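Local coordinates for protein galactitol-1-phosphate 5-dehydrogenase (Escherichia coli, PDB 4UEJ) that oxidises galactitol 1-phosphate to D-tagatose 6-phosphate with NAD(+) as a zinc-containing dehydrogenase of the alcohol dehydrogenase family, at residues L57-S62 with F142-T147; L87-F90 with E94-K97; G98-C103 with S292-Q297; A104-D107 with S111-D114. All blocks are in the same frame, centred on the assembly; numbering follows the deposited sequence. Where two conformers were deposited one is given.

How the contacts relate
Contacts 2, 3 and 4 cluster around the structural-zinc lobe, while contact 1 lies deeper, at the catalytic zinc. The centres of contacts 2 and 3 are about 7 Å apart, and the two share a zinc ion. Contact 4 is centred about 13 Å from contact 2 and joins it through the backbone pairing of Leu87 with Asp107. Contact 1 is about 16 to 21 Å from the others, centre to centre. Along the chain, residues 87-114 fall between the two segments of contact 1. Contacts 1 and 3 both reach from the GroES-like region to later parts of the chain, so together they tie the zinc-bearing region to what is, as in the family, the coenzyme-binding side.

Contact 1: L57-S62 with F142-T147; sequences LGHEFS and FIEPIT. With ZN (zinc ion), chain D.
Glu60 and Glu144 grip the same water, which also binds the catalytic zinc ion. The water oxygen is 2.0 Å from the zinc. It donates one hydrogen bond to Glu60 OE2 at 2.6 Å and another to Glu144 OE1 at 2.6 Å. Both of its protons are thus directed at carboxylates, so the water bridges the two acidic groups. OE2 of Glu60 and OE1 of Glu144 are 4.0 Å apart. The other oxygen of Glu60, OE1, forms a salt bridge with Lys341. His59 NE2 binds the metal at 2.1 Å, and Cys38 is a further ligand. Glu144 stays in the second shell here and meets the zinc through the water; a direct bond, as inferred from relatives, is not seen. Its OE2 takes a weak hydrogen bond from Asn289 ND2. Its chain bends at chi2 (-85°), which brings the carboxylate to the edge of the His59 ring. The two planes are nearly perpendicular, at 85°. OE2 of Glu144 lies 3.6 Å from His59 CD2. The Pro145 ring crosses the Glu60 chain at a slant, with CB 3.8 Å from Glu60 OE2. Phe108 meets the His59 ring edge-to-face. Strand 60-68 and the start of helix 143-155 thus converge on one metal. This is the catalytic zinc site of the zinc-containing alcohol dehydrogenase family.

Contact 2: L87-F90 with E94-K97; sequences LPCF and ECLK. With ZN (zinc ion), chain C.
The backbones of Phe90 and Cys95 come within 5.0 Å, CA to CA, where the loop after strand 86-87 turns back against the short helix 93-96. Phe90 adopts a positive phi of 68° in this turn. Its amide N points at Cys95 SG, 3.3 Å away, in a weak hydrogen bond bent to 142°. Cys95 SG also binds the zinc ion at 2.3 Å. The sulfur therefore binds the metal and also accepts the amide, the two directions roughly at right angles, and the N-H is likely to ease the negative charge of a thiolate. Cys89 SG binds the same zinc, and the two sulfurs stand 4.1 Å apart. Cys95 carries SG beside its backbone N (chi1 -79°), which turns the sulfur from the helix to the metal and the loop. Its CB packs 3.6 Å from Phe90 CA. Pro88 presses on the sulfur with CB, 3.6 Å from Cys95 SG. Within the loop, Pro88 CG also lies over one face of the Phe90 ring, towards the rim. At the outer side, Leu96 touches Phe90 O with CD2, at 3.7 Å. Cys92 and Cys103 complete the four-cysteine site. Phe90 meets Trp294 edge-to-face. Strand 86-87 leads into the loop and pairs with strand 107-108 through Leu87 and Asp107. Helix 93-96 faces the second subunit, where Glu94 forms a salt bridge with Arg228 of that subunit and Lys97 a cation-pi contact with its Phe229.

Contact 3: G98-C103 with S292-Q297; sequences GFYSQC and SPWPGQ. With ZN (zinc ion), chain C.
Tyr100 and Trp294 meet because of their first torsions. Tyr100 turns CG anti to its carbonyl carbon (chi1 -58°), and Trp294 holds its own CG opposite the backbone N (chi1 -177°). The edge of the indole then points at one face of the phenol ring. This is a T-shaped stack, with the planes at 76° and the six-membered centroids 5.1 Å apart. Trp294 CE3 does most of the touching, 3.7 Å from Tyr100 CD2 and towards the rim of that face. Gly98 CA lies over the opposite face, so the phenol is held between the two. Gly98 ends the preceding helix with a Schellman motif, and a CB here would strike the carbonyl O of the residue before and also crowd Ser292 CB. The phenol OH packs against Ser292 CB at 3.6 Å. It also meets a water at 2.5 Å, and that water accepts from Trp294 N at 2.8 Å. A second water accepts from Ser292 N at 2.7 Å and donates to Gly98 O at 3.3 Å. With a leucine in place of Tyr100, the Trp294 edge would probably lose its flat partner and the bridging water its hydroxyl. Trp294 is also held by NE1, which bonds to Lys126 O, and by stacking on Tyr290. The peptides before Pro293 and Pro295 are both cis. Cys103, bonded through its N to Tyr100 O, binds the structural zinc. The contact joins the four-cysteine zinc lobe, a hallmark of many zinc-containing alcohol dehydrogenases, to the loop entering helix 297-307.

Contact 4: A104-D107 with S111-D114; sequences AKYD and SRRD
Arg112 lays its guanidinium flat on the Tyr106 ring, a cation-pi stack on the surface of the GroES-like domain, where the chain folds back after the short strand 107-108. The planes differ by 11° and the centres are 3.5 Å apart. NH1 sits over the middle of the ring. The same NH1 donates to Tyr106 O at 2.8 Å, in a bond bent to 138° and tilted out of the guanidinium plane. One residue thus offers Arg112 both its ring and its carbonyl. Tyr106 makes this possible by placing CG between its backbone N and carbonyl carbon (chi1 69°), while the Arg112 chain runs extended from CG to NE. NH2 of Arg112 passes close to the phenol OH, but the angle is too poor for a hydrogen bond. A water bridges NH2 to Ala104 O, weakly at both ends. Were Arg112 a methionine, the Tyr106 carbonyl would probably lose its NH1 donor and the ring the flat cation stacked on it. Farther out, Asp107 OD1 lies 3.4 Å from Arg112 CB and 3.5 Å from Arg113 CG. These are contacts with the aliphatic parts of the arginines, not salt bridges. The Tyr106 side chain also touches Leu86, Trp287 and Met288. Arg113 bends at chi3, gives NH2 to Val122 O, and directs NE to Asp114 O at 3.1 Å, in the carbonyl plane.

Contact 1: L57-S62 with F142-T147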
loop_
_atom_site.group_PDB
_atom_site.type_symbol
_atom_site.label_atom_id
_atom_site.label_comp_id
_atom_site.label_asym_id
_atom_site.label_seq_id
_atom_site.Cartn_x
_atom_site.Cartn_y
_atom_site.Cartn_z
ATOM N N LEU A 57 -0.453 -19.488 -26.198
ATOM C CA LEU A 57 0.148 -18.796 -25.065
ATOM C C LEU A 57 1.674 -18.930 -25.067
ATOM O O LEU A 57 2.267 -19.465 -26.007
ATOM C CB LEU A 57 -0.434 -19.337 -23.754
ATOM C CG LEU A 57 -1.957 -19.222 -23.591
ATOM C CD1 LEU A 57 -2.437 -19.931 -22.319
ATOM C CD2 LEU A 57 -2.383 -17.769 -23.591
ATOM N N GLY A 58 2.300 -18.443 -24.004
ATOM C CA GLY A 58 3.736 -18.585 -23.831
ATOM C C GLY A 58 4.498 -17.267 -23.830
ATOM O O GLY A 58 4.754 -16.697 -24.899
ATOM N N HIS A 59 4.888 -16.797 -22.645
ATOM C CA HIS A 59 5.667 -15.562 -22.551
ATOM C C HIS A 59 6.960 -15.715 -21.754
ATOM O O HIS A 59 7.577 -14.724 -21.348
ATOM C CB HIS A 59 4.821 -14.435 -21.942
ATOM C CG HIS A 59 4.310 -14.718 -20.564
ATOM N ND1 HIS A 59 3.154 -15.429 -20.328
ATOM C CD2 HIS A 59 4.781 -14.354 -19.348
ATOM C CE1 HIS A 59 2.938 -15.495 -19.024
ATOM N NE2 HIS A 59 3.912 -14.853 -18.410
ATOM N N GLU A 60 7.366 -16.962 -21.546
ATOM C CA GLU A 60 8.554 -17.290 -20.775
ATOM C C GLU A 60 9.385 -18.213 -21.632
ATOM O O GLU A 60 9.344 -19.428 -21.444
ATOM C CB GLU A 60 8.200 -17.997 -19.461
ATOM C CG GLU A 60 7.274 -17.252 -18.519
ATOM C CD GLU A 60 6.945 -18.078 -17.281
ATOM O OE1 GLU A 60 7.148 -19.310 -17.322
ATOM O OE2 GLU A 60 6.508 -17.503 -16.257
ATOM N N PHE A 61 10.113 -17.666 -22.596
ATOM C CA PHE A 61 10.818 -18.553 -23.499
ATOM C C PHE A 61 12.129 -18.010 -24.033
ATOM O O PHE A 61 12.410 -16.818 -23.957
ATOM C CB PHE A 61 9.911 -18.967 -24.677
ATOM C CG PHE A 61 9.456 -17.837 -25.576
ATOM C CD1 PHE A 61 8.264 -17.178 -25.332
ATOM C CD2 PHE A 61 10.174 -17.506 -26.718
ATOM C CE1 PHE A 61 7.817 -16.167 -26.185
ATOM C CE2 PHE A 61 9.734 -16.492 -27.581
ATOM C CZ PHE A 61 8.553 -15.844 -27.328
ATOM N N SER A 62 12.936 -18.931 -24.550
ATOM C CA SER A 62 14.208 -18.598 -25.165
ATOM C C SER A 62 14.380 -19.376 -26.454
ATOM O O SER A 62 13.649 -20.324 -26.726
ATOM C CB SER A 62 15.369 -18.908 -24.217
ATOM O OG SER A 62 15.362 -20.283 -23.876
ATOM N N PHE A 142 13.819 -18.750 -18.128
ATOM C CA PHE A 142 13.526 -18.381 -16.746
ATOM C C PHE A 142 13.802 -16.922 -16.466
ATOM O O PHE A 142 13.477 -16.430 -15.382
ATOM C CB PHE A 142 14.328 -19.250 -15.769
ATOM C CG PHE A 142 13.774 -20.633 -15.611
ATOM C CD1 PHE A 142 14.145 -21.640 -16.478
ATOM C CD2 PHE A 142 12.855 -20.916 -14.611
ATOM C CE1 PHE A 142 13.634 -22.924 -16.338
ATOM C CE2 PHE A 142 12.339 -22.195 -14.468
ATOM C CZ PHE A 142 12.729 -23.200 -15.339
ATOM N N ILE A 143 14.383 -16.222 -17.438
ATOM C CA ILE A 143 14.730 -14.823 -17.197
ATOM C C ILE A 143 13.504 -13.966 -16.912
ATOM O O ILE A 143 13.510 -13.182 -15.964
ATOM C CB ILE A 143 15.500 -14.233 -18.373
ATOM C CG1 ILE A 143 16.858 -14.919 -18.469
ATOM C CG2 ILE A 143 15.687 -12.725 -18.202
ATOM C CD1 ILE A 143 17.785 -14.224 -19.412
ATOM N N GLU A 144 12.460 -14.115 -17.723
ATOM C CA GLU A 144 11.243 -13.354 -17.523
ATOM C C GLU A 144 10.628 -13.604 -16.121
ATOM O O GLU A 144 10.354 -12.635 -15.394
ATOM C CB GLU A 144 10.258 -13.653 -18.662
ATOM C CG GLU A 144 9.171 -12.611 -18.850
ATOM C CD GLU A 144 7.983 -12.834 -17.959
ATOM O OE1 GLU A 144 7.934 -13.883 -17.285
ATOM O OE2 GLU A 144 7.102 -11.946 -17.913
ATOM N N PRO A 145 10.455 -14.880 -15.709
ATOM C CA PRO A 145 9.904 -15.037 -14.354
ATOM C C PRO A 145 10.848 -14.571 -13.225
ATOM O O PRO A 145 10.339 -14.113 -12.185
ATOM C CB PRO A 145 9.610 -16.553 -14.263
ATOM C CG PRO A 145 10.344 -17.178 -15.393
ATOM C CD PRO A 145 10.381 -16.139 -16.475
ATOM N N ILE A 146 12.164 -14.622 -13.427
ATOM C CA ILE A 146 13.090 -14.038 -12.450
ATOM C C ILE A 146 12.816 -12.549 -12.292
ATOM O O ILE A 146 12.750 -12.024 -11.180
ATOM C CB ILE A 146 14.541 -14.239 -12.858
ATOM C CG1 ILE A 146 14.892 -15.720 -12.746
ATOM C CG2 ILE A 146 15.489 -13.457 -11.931
ATOM C CD1 ILE A 146 16.160 -16.042 -13.450
ATOM N N THR A 147 12.635 -11.869 -13.418
ATOM C CA THR A 147 12.478 -10.422 -13.343
ATOM C C THR A 147 11.200 -9.991 -12.644
ATOM O O THR A 147 11.121 -8.859 -12.215
ATOM C CB THR A 147 12.509 -9.738 -14.729
ATOM O OG1 THR A 147 11.399 -10.175 -15.527
ATOM C CG2 THR A 147 13.851 -10.026 -15.434
HETATM ZN ZN ZN D . 4.249 -14.524 -16.375
HETATM O O HOH W 1 6.118 -15.018 -15.828
#

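Contact 2: L87-F90 with E94-K97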
loop_
_atom_site.group_PDB
_atom_site.type_symbol
_atom_site.label_atom_id
_atom_site.label_comp_id
_atom_site.label_asym_id
_atom_site.label_seq_id
_atom_site.Cartn_x
_atom_site.Cartn_y
_atom_site.Cartn_z
ATOM N N LEU A 87 5.186 -5.267 -25.179
ATOM C CA LEU A 87 5.570 -4.249 -26.144
ATOM C C LEU A 87 4.824 -2.962 -25.838
ATOM O O LEU A 87 3.674 -2.794 -26.243
ATOM C CB LEU A 87 5.291 -4.701 -27.581
ATOM C CG LEU A 87 5.821 -3.761 -28.673
ATOM C CD1 LEU A 87 7.347 -3.741 -28.696
ATOM C CD2 LEU A 87 5.257 -4.112 -30.051
ATOM N N PRO A 88 5.475 -2.047 -25.107
ATOM C CA PRO A 88 4.872 -0.731 -24.892
ATOM C C PRO A 88 4.883 0.087 -26.181
ATOM O O PRO A 88 5.592 -0.264 -27.141
ATOM C CB PRO A 88 5.762 -0.095 -23.819
ATOM C CG PRO A 88 7.028 -0.833 -23.853
ATOM C CD PRO A 88 6.795 -2.182 -24.473
ATOM N N CYS A 89 4.116 1.172 -26.202
ATOM C CA CYS A 89 4.029 2.023 -27.391
ATOM C C CYS A 89 5.225 2.974 -27.481
ATOM O O CYS A 89 5.579 3.435 -28.579
ATOM C CB CYS A 89 2.711 2.814 -27.398
ATOM S SG CYS A 89 2.684 4.322 -26.374
ATOM N N PHE A 90 5.822 3.257 -26.320
ATOM C CA PHE A 90 7.010 4.103 -26.164
ATOM C C PHE A 90 6.797 5.577 -26.475
ATOM O O PHE A 90 7.768 6.343 -26.541
ATOM C CB PHE A 90 8.168 3.585 -27.027
ATOM C CG PHE A 90 8.730 2.289 -26.556
ATOM C CD1 PHE A 90 9.371 2.204 -25.335
ATOM C CD2 PHE A 90 8.637 1.155 -27.346
ATOM C CE1 PHE A 90 9.895 1.001 -24.902
ATOM C CE2 PHE A 90 9.156 -0.048 -26.920
ATOM C CZ PHE A 90 9.793 -0.122 -25.701
ATOM N N GLU A 94 2.952 7.940 -20.042
ATOM C CA GLU A 94 3.410 6.894 -19.131
ATOM C C GLU A 94 4.733 6.286 -19.616
ATOM O O GLU A 94 5.677 6.149 -18.844
ATOM C CB GLU A 94 2.343 5.808 -18.982
ATOM C CG GLU A 94 1.209 6.140 -18.009
ATOM C CD GLU A 94 0.117 7.013 -18.622
ATOM O OE1 GLU A 94 0.304 7.525 -19.749
ATOM O OE2 GLU A 94 -0.935 7.185 -17.967
ATOM N N CYS A 95 4.802 5.938 -20.899
ATOM C CA CYS A 95 6.022 5.328 -21.445
ATOM C C CYS A 95 7.197 6.288 -21.345
ATOM O O CYS A 95 8.301 5.889 -21.003
ATOM C CB CYS A 95 5.837 4.906 -22.904
ATOM S SG CYS A 95 4.952 3.352 -23.159
ATOM N N LEU A 96 6.956 7.564 -21.632
ATOM C CA LEU A 96 8.033 8.550 -21.586
ATOM C C LEU A 96 8.529 8.764 -20.158
ATOM O O LEU A 96 9.622 9.287 -19.947
ATOM C CB LEU A 96 7.575 9.878 -22.197
ATOM C CG LEU A 96 7.222 9.796 -23.690
ATOM C CD1 LEU A 96 6.664 11.123 -24.175
ATOM C CD2 LEU A 96 8.426 9.376 -24.540
ATOM N N LYS A 97 7.735 8.339 -19.180
ATOM C CA LYS A 97 8.167 8.404 -17.786
ATOM C C LYS A 97 8.787 7.091 -17.317
ATOM O O LYS A 97 9.237 6.981 -16.176
ATOM C CB LYS A 97 6.999 8.785 -16.882
ATOM C CG LYS A 97 6.681 10.275 -16.906
ATOM C CD LYS A 97 5.525 10.616 -15.984
ATOM C CE LYS A 97 5.224 12.113 -15.993
ATOM N NZ LYS A 97 6.234 12.896 -15.227
HETATM ZN ZN ZN C . 2.886 3.810 -24.092
#

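Contact 3: G98-C103 with S292-Q297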
loop_
_atom_site.group_PDB
_atom_site.type_symbol
_atom_site.label_atom_id
_atom_site.label_comp_id
_atom_site.label_asym_id
_atom_site.label_seq_id
_atom_site.Cartn_x
_atom_site.Cartn_y
_atom_site.Cartn_z
ATOM N N GLY A 98 8.822 6.099 -18.202
ATOM C CA GLY A 98 9.368 4.802 -17.851
ATOM C C GLY A 98 8.340 3.907 -17.184
ATOM O O GLY A 98 8.677 2.850 -16.652
ATOM N N PHE A 99 7.080 4.331 -17.220
ATOM C CA PHE A 99 5.986 3.548 -16.672
ATOM C C PHE A 99 5.402 2.616 -17.733
ATOM O O PHE A 99 4.250 2.769 -18.129
ATOM C CB PHE A 99 4.894 4.472 -16.134
ATOM C CG PHE A 99 5.358 5.397 -15.041
ATOM C CD1 PHE A 99 6.500 5.115 -14.303
ATOM C CD2 PHE A 99 4.644 6.539 -14.744
ATOM C CE1 PHE A 99 6.921 5.955 -13.296
ATOM C CE2 PHE A 99 5.053 7.385 -13.731
ATOM C CZ PHE A 99 6.196 7.098 -13.010
ATOM N N TYR A 100 6.193 1.646 -18.180
ATOM C CA TYR A 100 5.836 0.870 -19.370
ATOM C C TYR A 100 4.653 -0.029 -19.120
ATOM O O TYR A 100 3.832 -0.270 -20.010
ATOM C CB TYR A 100 7.016 0.031 -19.831
ATOM C CG TYR A 100 8.236 0.858 -20.140
ATOM C CD1 TYR A 100 8.248 1.730 -21.218
ATOM C CD2 TYR A 100 9.388 0.752 -19.364
ATOM C CE1 TYR A 100 9.363 2.491 -21.505
ATOM C CE2 TYR A 100 10.508 1.505 -19.644
ATOM C CZ TYR A 100 10.491 2.375 -20.716
ATOM O OH TYR A 100 11.605 3.130 -21.002
ATOM N N SER A 101 4.565 -0.522 -17.894
ATOM C CA SER A 101 3.497 -1.428 -17.537
ATOM C C SER A 101 2.172 -0.698 -17.330
ATOM O O SER A 101 1.134 -1.333 -17.139
ATOM C CB SER A 101 3.897 -2.218 -16.289
ATOM O OG SER A 101 5.101 -2.915 -16.568
ATOM N N GLN A 102 2.209 0.632 -17.397
ATOM C CA GLN A 102 0.986 1.423 -17.388
ATOM C C GLN A 102 0.666 1.993 -18.765
ATOM O O GLN A 102 -0.222 2.840 -18.906
ATOM C CB GLN A 102 1.076 2.565 -16.362
ATOM C CG GLN A 102 0.980 2.091 -14.905
ATOM C CD GLN A 102 2.275 1.489 -14.403
ATOM O OE1 GLN A 102 3.346 2.056 -14.597
ATOM N NE2 GLN A 102 2.185 0.326 -13.759
ATOM N N CYS A 103 1.385 1.534 -19.782
ATOM C CA CYS A 103 1.045 1.928 -21.148
ATOM C C CYS A 103 -0.393 1.486 -21.442
ATOM O O CYS A 103 -0.770 0.359 -21.136
ATOM C CB CYS A 103 2.021 1.307 -22.151
ATOM S SG CYS A 103 1.626 1.711 -23.840
ATOM N N SER A 292 13.187 1.543 -16.885
ATOM C CA SER A 292 14.020 2.250 -17.848
ATOM C C SER A 292 15.492 2.190 -17.442
ATOM O O SER A 292 15.804 2.273 -16.255
ATOM C CB SER A 292 13.555 3.700 -17.973
ATOM O OG SER A 292 14.474 4.456 -18.733
ATOM N N PRO A 293 16.401 2.046 -18.425
ATOM C CA PRO A 293 16.101 1.928 -19.858
ATOM C C PRO A 293 15.613 0.537 -20.254
ATOM O O PRO A 293 16.092 -0.461 -19.712
ATOM C CB PRO A 293 17.441 2.241 -20.518
ATOM C CG PRO A 293 18.444 1.765 -19.536
ATOM C CD PRO A 293 17.853 2.002 -18.172
ATOM N N TRP A 294 14.659 0.499 -21.181
ATOM C CA TRP A 294 14.033 -0.736 -21.659
ATOM C C TRP A 294 15.035 -1.842 -22.003
ATOM O O TRP A 294 16.012 -1.582 -22.695
ATOM C CB TRP A 294 13.185 -0.425 -22.897
ATOM C CG TRP A 294 12.449 -1.607 -23.426
ATOM C CD1 TRP A 294 12.804 -2.394 -24.488
ATOM C CD2 TRP A 294 11.233 -2.158 -22.903
ATOM N NE1 TRP A 294 11.877 -3.399 -24.658
ATOM C CE2 TRP A 294 10.907 -3.277 -23.697
ATOM C CE3 TRP A 294 10.389 -1.812 -21.839
ATOM C CZ2 TRP A 294 9.770 -4.044 -23.469
ATOM C CZ3 TRP A 294 9.267 -2.577 -21.609
ATOM C CH2 TRP A 294 8.968 -3.688 -22.417
ATOM N N PRO A 295 14.784 -3.085 -21.541
ATOM C CA PRO A 295 13.645 -3.535 -20.730
ATOM C C PRO A 295 13.816 -3.317 -19.233
ATOM O O PRO A 295 12.879 -3.562 -18.471
ATOM C CB PRO A 295 13.574 -5.033 -21.038
ATOM C CG PRO A 295 15.011 -5.412 -21.258
ATOM C CD PRO A 295 15.617 -4.220 -21.982
ATOM N N GLY A 296 14.999 -2.885 -18.804
ATOM C CA GLY A 296 15.177 -2.529 -17.407
ATOM C C GLY A 296 16.301 -3.281 -16.738
ATOM O O GLY A 296 16.705 -4.353 -17.194
ATOM N N GLN A 297 16.816 -2.715 -15.652
ATOM C CA GLN A 297 17.921 -3.338 -14.949
ATOM C C GLN A 297 17.562 -4.733 -14.457
ATOM O O GLN A 297 18.454 -5.573 -14.303
ATOM C CB GLN A 297 18.379 -2.466 -13.779
ATOM C CG GLN A 297 17.440 -2.460 -12.591
ATOM C CD GLN A 297 18.173 -2.757 -11.299
ATOM O OE1 GLN A 297 19.272 -3.319 -11.313
ATOM N NE2 GLN A 297 17.574 -2.379 -10.175
HETATM ZN ZN ZN C . 2.886 3.810 -24.092
HETATM O O HOH W 2 11.623 3.070 -15.256
HETATM O O HOH W 3 13.804 2.966 -22.279
#

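Contact 4: A104-D107 with S111-D114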
loop_
_atom_site.group_PDB
_atom_site.type_symbol
_atom_site.label_atom_id
_atom_site.label_comp_id
_atom_site.label_asym_id
_atom_site.label_seq_id
_atom_site.Cartn_x
_atom_site.Cartn_y
_atom_site.Cartn_z
ATOM N N ALA A 104 -1.202 2.375 -22.001
ATOM C CA ALA A 104 -2.600 2.040 -22.271
ATOM C C ALA A 104 -2.710 1.193 -23.535
ATOM O O ALA A 104 -3.679 0.454 -23.718
ATOM C CB ALA A 104 -3.440 3.299 -22.397
ATOM N N LYS A 105 -1.701 1.295 -24.398
ATOM C CA LYS A 105 -1.707 0.582 -25.671
ATOM C C LYS A 105 -0.511 -0.350 -25.811
ATOM O O LYS A 105 0.284 -0.205 -26.741
ATOM C CB LYS A 105 -1.723 1.575 -26.830
ATOM C CG LYS A 105 -2.650 1.188 -27.972
ATOM C CD LYS A 105 -2.193 1.801 -29.285
ATOM C CE LYS A 105 -3.385 2.248 -30.119
ATOM N NZ LYS A 105 -3.061 2.330 -31.568
ATOM N N TYR A 106 -0.370 -1.300 -24.893
ATOM C CA TYR A 106 0.746 -2.235 -24.993
ATOM C C TYR A 106 0.289 -3.583 -25.535
ATOM O O TYR A 106 -0.855 -3.992 -25.336
ATOM C CB TYR A 106 1.469 -2.394 -23.648
ATOM C CG TYR A 106 0.755 -3.096 -22.498
ATOM C CD1 TYR A 106 0.561 -4.481 -22.491
ATOM C CD2 TYR A 106 0.348 -2.381 -21.377
ATOM C CE1 TYR A 106 -0.040 -5.116 -21.417
ATOM C CE2 TYR A 106 -0.271 -3.007 -20.306
ATOM C CZ TYR A 106 -0.463 -4.372 -20.331
ATOM O OH TYR A 106 -1.070 -4.988 -19.259
ATOM N N ASP A 107 1.185 -4.245 -26.260
ATOM C CA ASP A 107 0.950 -5.611 -26.699
ATOM C C ASP A 107 1.631 -6.541 -25.713
ATOM O O ASP A 107 2.499 -6.125 -24.947
ATOM C CB ASP A 107 1.486 -5.844 -28.112
ATOM C CG ASP A 107 0.721 -6.921 -28.860
ATOM O OD1 ASP A 107 -0.063 -7.669 -28.224
ATOM O OD2 ASP A 107 0.904 -7.013 -30.091
ATOM N N SER A 111 -0.445 -13.268 -24.552
ATOM C CA SER A 111 -1.664 -12.847 -23.867
ATOM C C SER A 111 -2.529 -11.989 -24.789
ATOM O O SER A 111 -3.692 -12.311 -25.043
ATOM C CB SER A 111 -1.331 -12.084 -22.585
ATOM O OG SER A 111 -2.512 -11.679 -21.907
ATOM N N ARG A 112 -1.959 -10.903 -25.299
ATOM C CA ARG A 112 -2.702 -10.026 -26.201
ATOM C C ARG A 112 -2.443 -10.364 -27.674
ATOM O O ARG A 112 -3.203 -9.965 -28.553
ATOM C CB ARG A 112 -2.362 -8.562 -25.917
ATOM C CG ARG A 112 -2.771 -8.110 -24.524
ATOM C CD ARG A 112 -2.531 -6.629 -24.290
ATOM N NE ARG A 112 -2.907 -6.253 -22.927
ATOM C CZ ARG A 112 -2.998 -4.998 -22.489
ATOM N NH1 ARG A 112 -2.726 -3.986 -23.301
ATOM N NH2 ARG A 112 -3.350 -4.757 -21.232
ATOM N N ARG A 113 -1.354 -11.087 -27.924
ATOM C CA ARG A 113 -1.059 -11.676 -29.227
ATOM C C ARG A 113 -0.536 -13.084 -28.962
ATOM O O ARG A 113 -0.176 -13.395 -27.830
ATOM C CB ARG A 113 -0.021 -10.859 -30.007
ATOM C CG ARG A 113 1.306 -10.695 -29.262
ATOM C CD ARG A 113 2.483 -10.463 -30.206
ATOM N NE ARG A 113 2.854 -11.680 -30.929
ATOM C CZ ARG A 113 3.855 -11.752 -31.798
ATOM N NH1 ARG A 113 4.587 -10.675 -32.055
ATOM N NH2 ARG A 113 4.117 -12.895 -32.415
ATOM N N ASP A 114 -0.501 -13.923 -29.994
ATOM C CA ASP A 114 -0.033 -15.297 -29.831
ATOM C C ASP A 114 1.429 -15.331 -29.387
ATOM O O ASP A 114 2.211 -14.423 -29.687
ATOM C CB ASP A 114 -0.231 -16.090 -31.122
ATOM C CG ASP A 114 -1.681 -16.487 -31.338
ATOM O OD1 ASP A 114 -2.493 -16.297 -30.406
ATOM O OD2 ASP A 114 -2.010 -16.993 -32.427
HETATM O O HOH W 4 -4.232 -1.562 -21.134
#